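Local structure of Fe2OG dioxygenase domain-containing protein (Pseudomonas putida, 4J25) at residues Met157-Trp168 with Glu189-Ser200. The protein probably hydroxylates prolyl residues of a protein substrate, as a 2-oxoglutarate-dependent prolyl 4-hydroxylase of the double-stranded beta-helix fold. Sequence-based numbering, arbitrary orientation.
Sequences MVSAVLYLNEGW and EPVAGCLVVFLS. With OGA (N-oxalylglycine), chain J.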
loop_
_atom_site.group_PDB
_atom_site.type_symbol
_atom_site.label_atom_id
_atom_site.label_comp_id
_atom_site.label_asym_id
_atom_site.label_seq_id
_atom_site.Cartn_x
_atom_site.Cartn_y
_atom_site.Cartn_z
ATOM N N MET A 157 4.041 -6.319 -9.606
ATOM C CA MET A 157 4.501 -7.529 -8.955
ATOM C C MET A 157 4.164 -7.549 -7.461
ATOM O O MET A 157 3.927 -8.601 -6.892
ATOM C CB MET A 157 6.014 -7.654 -9.097
ATOM C CG MET A 157 6.505 -7.795 -10.523
ATOM S SD MET A 157 5.717 -9.195 -11.368
ATOM C CE MET A 157 6.410 -10.559 -10.460
ATOM N N VAL A 158 4.194 -6.388 -6.816
ATOM C CA VAL A 158 3.948 -6.315 -5.386
ATOM C C VAL A 158 3.096 -5.093 -5.109
ATOM O O VAL A 158 3.384 -4.025 -5.614
ATOM C CB VAL A 158 5.262 -6.174 -4.567
ATOM C CG1 VAL A 158 4.941 -6.087 -3.056
ATOM C CG2 VAL A 158 6.243 -7.326 -4.859
ATOM N N SER A 159 2.065 -5.259 -4.298
ATOM C CA SER A 159 1.123 -4.197 -3.988
ATOM C C SER A 159 1.417 -3.681 -2.602
ATOM O O SER A 159 1.834 -4.434 -1.745
ATOM C CB SER A 159 -0.303 -4.738 -4.003
ATOM O OG SER A 159 -0.593 -5.348 -5.243
ATOM N N ALA A 160 1.183 -2.398 -2.379
ATOM C CA ALA A 160 1.418 -1.804 -1.080
ATOM C C ALA A 160 0.400 -0.691 -0.867
ATOM O O ALA A 160 0.225 0.191 -1.717
ATOM C CB ALA A 160 2.840 -1.273 -0.984
ATOM N N VAL A 161 -0.285 -0.762 0.263
ATOM C CA VAL A 161 -1.287 0.217 0.634
ATOM C C VAL A 161 -0.938 0.764 2.006
ATOM O O VAL A 161 -0.743 -0.013 2.949
ATOM C CB VAL A 161 -2.679 -0.416 0.758
ATOM C CG1 VAL A 161 -3.745 0.684 0.812
ATOM C CG2 VAL A 161 -2.942 -1.349 -0.363
ATOM N N LEU A 162 -0.864 2.090 2.118
ATOM C CA LEU A 162 -0.676 2.743 3.409
ATOM C C LEU A 162 -1.999 3.388 3.827
ATOM O O LEU A 162 -2.603 4.136 3.055
ATOM C CB LEU A 162 0.449 3.794 3.343
ATOM C CG LEU A 162 0.685 4.561 4.666
ATOM C CD1 LEU A 162 1.323 3.693 5.721
ATOM C CD2 LEU A 162 1.546 5.776 4.415
ATOM N N TYR A 163 -2.482 3.073 5.026
ATOM C CA TYR A 163 -3.736 3.676 5.492
ATOM C C TYR A 163 -3.474 4.928 6.338
ATOM O O TYR A 163 -2.413 5.085 6.934
ATOM C CB TYR A 163 -4.630 2.644 6.208
ATOM C CG TYR A 163 -4.972 1.483 5.294
ATOM C CD1 TYR A 163 -5.847 1.647 4.237
ATOM C CD2 TYR A 163 -4.390 0.241 5.467
ATOM C CE1 TYR A 163 -6.138 0.599 3.376
ATOM C CE2 TYR A 163 -4.682 -0.809 4.611
ATOM C CZ TYR A 163 -5.563 -0.620 3.580
ATOM O OH TYR A 163 -5.851 -1.653 2.723
ATOM N N LEU A 164 -4.454 5.823 6.359
ATOM C CA LEU A 164 -4.238 7.196 6.801
ATOM C C LEU A 164 -5.295 7.692 7.785
ATOM O O LEU A 164 -5.356 8.884 8.079
ATOM C CB LEU A 164 -4.265 8.108 5.586
ATOM C CG LEU A 164 -3.226 7.804 4.504
ATOM C CD1 LEU A 164 -3.424 8.715 3.315
ATOM C CD2 LEU A 164 -1.823 7.941 5.070
ATOM N N ASN A 165 -6.129 6.793 8.296
ATOM C CA ASN A 165 -7.300 7.244 9.047
ATOM C C ASN A 165 -7.137 7.185 10.556
ATOM O O ASN A 165 -6.978 6.112 11.143
ATOM C CB ASN A 165 -8.512 6.437 8.633
ATOM C CG ASN A 165 -8.648 6.343 7.142
ATOM O OD1 ASN A 165 -8.982 7.323 6.470
ATOM N ND2 ASN A 165 -8.390 5.153 6.602
ATOM N N GLU A 166 -7.206 8.358 11.177
ATOM C CA GLU A 166 -7.107 8.470 12.617
ATOM C C GLU A 166 -8.413 8.035 13.266
ATOM O O GLU A 166 -9.491 8.298 12.735
ATOM C CB GLU A 166 -6.794 9.917 13.002
ATOM C CG GLU A 166 -5.514 10.464 12.359
ATOM C CD GLU A 166 -4.280 9.713 12.808
ATOM O OE1 GLU A 166 -3.230 9.782 12.112
ATOM O OE2 GLU A 166 -4.367 9.048 13.865
ATOM N N GLY A 167 -8.305 7.347 14.398
ATOM C CA GLY A 167 -9.456 7.043 15.237
ATOM C C GLY A 167 -10.477 6.094 14.637
ATOM O O GLY A 167 -11.667 6.177 14.959
ATOM N N TRP A 168 -10.022 5.194 13.769
ATOM C CA TRP A 168 -10.912 4.241 13.118
ATOM C C TRP A 168 -11.444 3.251 14.137
ATOM O O TRP A 168 -10.721 2.844 15.042
ATOM C CB TRP A 168 -10.172 3.477 12.015
ATOM C CG TRP A 168 -11.109 2.919 11.005
ATOM C CD1 TRP A 168 -11.663 1.670 10.998
ATOM C CD2 TRP A 168 -11.625 3.594 9.855
ATOM N NE1 TRP A 168 -12.491 1.534 9.918
ATOM C CE2 TRP A 168 -12.486 2.701 9.200
ATOM C CE3 TRP A 168 -11.447 4.871 9.322
ATOM C CZ2 TRP A 168 -13.165 3.041 8.033
ATOM C CZ3 TRP A 168 -12.126 5.209 8.160
ATOM C CH2 TRP A 168 -12.969 4.299 7.530
ATOM N N GLU A 189 -8.055 -3.480 9.206
ATOM C CA GLU A 189 -8.694 -2.189 9.439
ATOM C C GLU A 189 -7.767 -1.098 8.925
ATOM O O GLU A 189 -6.575 -1.134 9.187
ATOM C CB GLU A 189 -9.014 -1.942 10.924
ATOM C CG GLU A 189 -10.087 -2.860 11.477
ATOM C CD GLU A 189 -10.612 -2.427 12.839
ATOM O OE1 GLU A 189 -10.478 -1.231 13.193
ATOM O OE2 GLU A 189 -11.167 -3.296 13.555
ATOM N N PRO A 190 -8.318 -0.135 8.189
ATOM C CA PRO A 190 -7.532 0.933 7.550
ATOM C C PRO A 190 -7.104 2.012 8.550
ATOM O O PRO A 190 -7.425 3.188 8.399
ATOM C CB PRO A 190 -8.508 1.484 6.523
ATOM C CG PRO A 190 -9.852 1.338 7.222
ATOM C CD PRO A 190 -9.765 0.033 7.963
ATOM N N VAL A 191 -6.348 1.578 9.552
ATOM C CA VAL A 191 -5.893 2.399 10.670
ATOM C C VAL A 191 -4.638 3.201 10.312
ATOM O O VAL A 191 -3.732 2.700 9.652
ATOM C CB VAL A 191 -5.591 1.478 11.860
ATOM C CG1 VAL A 191 -4.801 2.192 12.946
ATOM C CG2 VAL A 191 -6.893 0.925 12.411
ATOM N N ALA A 192 -4.580 4.450 10.748
ATOM C CA ALA A 192 -3.473 5.322 10.367
ATOM C C ALA A 192 -2.137 4.656 10.644
ATOM O O ALA A 192 -1.912 4.139 11.731
ATOM C CB ALA A 192 -3.560 6.656 11.121
ATOM N N GLY A 193 -1.242 4.693 9.665
ATOM C CA GLY A 193 0.108 4.191 9.845
ATOM C C GLY A 193 0.283 2.742 9.431
ATOM O O GLY A 193 1.406 2.225 9.399
ATOM N N CYS A 194 -0.825 2.069 9.132
ATOM C CA CYS A 194 -0.770 0.651 8.808
ATOM C C CYS A 194 -0.407 0.441 7.346
ATOM O O CYS A 194 -1.107 0.925 6.444
ATOM C CB CYS A 194 -2.107 -0.036 9.093
ATOM S SG CYS A 194 -2.038 -1.817 8.760
ATOM N N LEU A 195 0.675 -0.299 7.122
ATOM C CA LEU A 195 1.087 -0.668 5.768
ATOM C C LEU A 195 0.794 -2.150 5.501
ATOM O O LEU A 195 1.110 -3.011 6.320
ATOM C CB LEU A 195 2.582 -0.386 5.565
ATOM C CG LEU A 195 3.145 -0.700 4.161
ATOM C CD1 LEU A 195 2.739 0.362 3.180
ATOM C CD2 LEU A 195 4.668 -0.835 4.187
ATOM N N VAL A 196 0.164 -2.436 4.366
ATOM C CA VAL A 196 -0.071 -3.809 3.934
ATOM C C VAL A 196 0.642 -3.992 2.605
ATOM O O VAL A 196 0.474 -3.188 1.707
ATOM C CB VAL A 196 -1.564 -4.104 3.745
ATOM C CG1 VAL A 196 -1.782 -5.572 3.260
ATOM C CG2 VAL A 196 -2.296 -3.882 5.025
ATOM N N VAL A 197 1.445 -5.045 2.499
ATOM C CA VAL A 197 2.166 -5.362 1.265
ATOM C C VAL A 197 1.815 -6.793 0.866
ATOM O O VAL A 197 1.761 -7.688 1.710
ATOM C CB VAL A 197 3.689 -5.257 1.482
ATOM C CG1 VAL A 197 4.446 -5.382 0.183
ATOM C CG2 VAL A 197 4.050 -3.917 2.143
ATOM N N PHE A 198 1.563 -7.026 -0.414
ATOM C CA PHE A 198 1.317 -8.399 -0.870
ATOM C C PHE A 198 1.717 -8.644 -2.327
ATOM O O PHE A 198 1.919 -7.700 -3.128
ATOM C CB PHE A 198 -0.145 -8.814 -0.640
ATOM C CG PHE A 198 -1.165 -7.903 -1.282
ATOM C CD1 PHE A 198 -1.699 -6.835 -0.572
ATOM C CD2 PHE A 198 -1.603 -8.127 -2.580
ATOM C CE1 PHE A 198 -2.630 -6.002 -1.137
ATOM C CE2 PHE A 198 -2.534 -7.300 -3.152
ATOM C CZ PHE A 198 -3.049 -6.227 -2.434
ATOM N N LEU A 199 1.861 -9.920 -2.661
ATOM C CA LEU A 199 2.130 -10.309 -4.029
ATOM C C LEU A 199 0.889 -10.095 -4.905
ATOM O O LEU A 199 -0.152 -10.710 -4.685
ATOM C CB LEU A 199 2.611 -11.768 -4.073
ATOM C CG LEU A 199 3.928 -11.998 -3.328
ATOM C CD1 LEU A 199 4.322 -13.484 -3.308
ATOM C CD2 LEU A 199 5.064 -11.166 -3.909
ATOM N N SER A 200 1.024 -9.245 -5.919
ATOM C CA SER A 200 -0.118 -8.791 -6.710
ATOM C C SER A 200 -0.811 -9.896 -7.502
ATOM O O SER A 200 -2.018 -9.853 -7.693
ATOM C CB SER A 200 0.309 -7.699 -7.696
ATOM O OG SER A 200 1.049 -6.678 -7.046
HETATM C C1 OGA J . -6.586 -1.230 -5.029
HETATM C C2 OGA J . -7.016 -1.819 -3.721
HETATM C C4 OGA J . -7.416 -1.601 -1.293
HETATM C C5 OGA J . -7.361 -0.631 -0.162
HETATM O O1 OGA J . -6.474 0.028 -5.097
HETATM O O2 OGA J . -6.320 -1.984 -6.031
HETATM O "O2'" OGA J . -7.357 -2.991 -3.669
HETATM O O3 OGA J . -7.166 -1.057 1.003
HETATM N N1 OGA J . -7.017 -1.006 -2.525
HETATM O O4 OGA J . -7.506 0.604 -0.361
#
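V161 and V196 form an antiparallel hydrogen-bonded pair, N of each 2.9 Å from O of the other, and S159 and F198 form a second hydrogen-bonded pair; strands 157-163 and 195-199 run 163° apart. Around S159 the side chains interlock: its CB sits over the F198 ring face, 3.6 Å from the centroid, while OG, anti to the carbonyl carbon (chi1 -56°), accepts a 2.8 Å hydrogen bond from S200 OG and is also hydrogen-bonded to D148 OD2, D148 being a manganese ligand. F198 meets the metal ligand H205 edge-to-face, so this pair backs two metal ligands. The strands are neighbours in the larger sheet of the double-stranded beta-helix (jellyroll) of 2-oxoglutarate oxygenases; V161 and Y163 line the N-oxalylglycine pocket. P190 packs between two rings: CA lies over the Y163 face, 3.9 Å from the centroid, and CG over the five-membered ring of W168 (3.8 Å). An alanine replacing W168 would remove that face and probably leave P190 CG without its aromatic cover and G173 O without the indole N-H. N165 ND2 grips P190 O at 2.8 Å in a nearly straight bond (170°), in the carbonyl plane, while N165 OD1 accepts a hydrogen bond from L215 N.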